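PDB 6B10: putative peptidyl-arginine deiminase family protein from Campylobacter jejuni subsp. jejuni serotype O:2, which probably hydrolyses agmatine to N-carbamoylputrescine as an agmatine deiminase of the polyamine biosynthetic route. Local coordinates for residues K238-E241 / E242-T246. Sequence-based numbering, arbitrary orientation.
Sequences KMKE and ELKKT
Glu241 and Lys244 form an i to i+3 salt bridge on the outer face of helix 233-244, their side chains lying alongside each other and pointing the same way. Lys244 NZ reaches Glu241 OE2 at 3.1 Å on its syn side, 27° out of the carboxylate plane, while OE1 remains 3.5 Å from NZ. The glutamate is folded at chi2 (-56°) and the lysine bends at chi3 (69°), which together bring the charged ends level. Lys245, one residue on, lays its CD 3.1 Å from Glu241 O.

On the inner face, Met239 CG meets Leu243 CD1 at 4.3 Å, and both side chains pack on His222 and Leu194 of strands 219-224 and 190-194. The methylenes of Lys240 and Lys244 cross, Lys240 CG lying 4.1 Å from Lys244 CD, before Lys240 NZ goes on to a salt bridge with Glu252. The carboxylate of Glu242 accepts from the backbone N-H groups of Glu195 and Asn196, just beyond strand 190-194.

Beneath these side chains, the helical bond from Glu242 N to Lys238 O is nearly straight, whereas that from Lys245 N to Glu241 O is long and weak at 3.4 Å. Thr246 OG1 then donates to Leu243 O at 2.6 Å, alongside Thr246 N. The amphipathic end of this beta-alpha-beta unit's helix thus pairs charges outside and seats apolar groups on the strands, its polar flanks tied to neighbouring elements through Glu242 and Lys240.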
loop_
_atom_site.group_PDB
_atom_site.type_symbol
_atom_site.label_atom_id
_atom_site.label_comp_id
_atom_site.label_asym_id
_atom_site.label_seq_id
_atom_site.Cartn_x
_atom_site.Cartn_y
_atom_site.Cartn_z
ATOM N N LYS A 238 22.005 0.392 -7.367
ATOM C CA LYS A 238 22.144 -1.055 -7.168
ATOM C C LYS A 238 20.793 -1.780 -7.275
ATOM O O LYS A 238 20.695 -2.841 -7.895
ATOM C CB LYS A 238 22.785 -1.359 -5.813
ATOM C CG LYS A 238 24.271 -1.048 -5.731
ATOM C CD LYS A 238 24.780 -1.291 -4.319
ATOM C CE LYS A 238 26.163 -0.702 -4.103
ATOM N NZ LYS A 238 26.506 -0.668 -2.656
ATOM N N MET A 239 19.758 -1.204 -6.671
ATOM C CA MET A 239 18.405 -1.738 -6.814
ATOM C C MET A 239 18.003 -1.803 -8.288
ATOM O O MET A 239 17.402 -2.781 -8.726
ATOM C CB MET A 239 17.398 -0.893 -6.032
ATOM C CG MET A 239 16.031 -1.551 -5.878
ATOM S SD MET A 239 14.842 -0.488 -5.039
ATOM C CE MET A 239 14.509 0.710 -6.326
ATOM N N LYS A 240 18.339 -0.765 -9.050
ATOM C CA LYS A 240 18.046 -0.747 -10.482
ATOM C C LYS A 240 18.665 -1.955 -11.186
ATOM O O LYS A 240 17.996 -2.638 -11.968
ATOM C CB LYS A 240 18.537 0.553 -11.128
ATOM C CG LYS A 240 18.181 0.690 -12.601
ATOM C CD LYS A 240 18.804 1.938 -13.216
ATOM C CE LYS A 240 18.618 1.973 -14.727
ATOM N NZ LYS A 240 18.667 3.369 -15.265
ATOM N N GLU A 241 19.941 -2.211 -10.904
ATOM C CA GLU A 241 20.655 -3.336 -11.517
ATOM C C GLU A 241 20.002 -4.677 -11.196
ATOM O O GLU A 241 19.839 -5.512 -12.086
ATOM C CB GLU A 241 22.132 -3.342 -11.094
ATOM C CG GLU A 241 22.951 -2.190 -11.667
ATOM C CD GLU A 241 22.894 -2.125 -13.183
ATOM O OE1 GLU A 241 22.858 -3.197 -13.820
ATOM O OE2 GLU A 241 22.874 -1.004 -13.742
ATOM N N GLU A 242 19.631 -4.876 -9.928
ATOM C CA GLU A 242 18.852 -6.046 -9.520
ATOM C C GLU A 242 17.582 -6.199 -10.353
ATOM O O GLU A 242 17.283 -7.278 -10.862
ATOM C CB GLU A 242 18.436 -5.932 -8.057
ATOM C CG GLU A 242 19.340 -6.625 -7.071
ATOM C CD GLU A 242 18.859 -6.413 -5.658
ATOM O OE1 GLU A 242 18.326 -7.365 -5.055
ATOM O OE2 GLU A 242 18.986 -5.277 -5.158
ATOM N N LEU A 243 16.835 -5.107 -10.486
ATOM C CA LEU A 243 15.569 -5.140 -11.208
ATOM C C LEU A 243 15.766 -5.411 -12.695
ATOM O O LEU A 243 14.895 -5.996 -13.334
ATOM C CB LEU A 243 14.786 -3.842 -10.987
ATOM C CG LEU A 243 14.212 -3.662 -9.569
ATOM C CD1 LEU A 243 13.595 -2.286 -9.406
ATOM C CD2 LEU A 243 13.187 -4.733 -9.252
ATOM N N LYS A 244 16.913 -5.010 -13.237
ATOM C CA LYS A 244 17.232 -5.311 -14.635
ATOM C C LYS A 244 17.416 -6.806 -14.886
ATOM O O LYS A 244 17.207 -7.267 -16.003
ATOM C CB LYS A 244 18.461 -4.517 -15.105
ATOM C CG LYS A 244 18.121 -3.079 -15.457
ATOM C CD LYS A 244 19.304 -2.144 -15.305
ATOM C CE LYS A 244 20.365 -2.405 -16.355
ATOM N NZ LYS A 244 21.354 -1.294 -16.376
ATOM N N LYS A 245 17.786 -7.557 -13.850
ATOM C CA LYS A 245 17.938 -9.018 -13.965
ATOM C C LYS A 245 16.616 -9.783 -14.011
ATOM O O LYS A 245 16.597 -10.932 -14.445
ATOM C CB LYS A 245 18.788 -9.584 -12.815
ATOM C CG LYS A 245 20.290 -9.583 -13.063
ATOM C CD LYS A 245 20.963 -8.305 -12.597
ATOM C CE LYS A 245 22.468 -8.498 -12.469
ATOM N NZ LYS A 245 23.129 -7.341 -11.801
ATOM N N THR A 246 15.520 -9.164 -13.571
ATOM C CA THR A 246 14.227 -9.856 -13.483
ATOM C C THR A 246 13.566 -10.088 -14.846
ATOM O O THR A 246 12.736 -10.981 -14.986
ATOM C CB THR A 246 13.219 -9.085 -12.604
ATOM O OG1 THR A 246 12.960 -7.798 -13.181
ATOM C CG2 THR A 246 13.742 -8.913 -11.182
#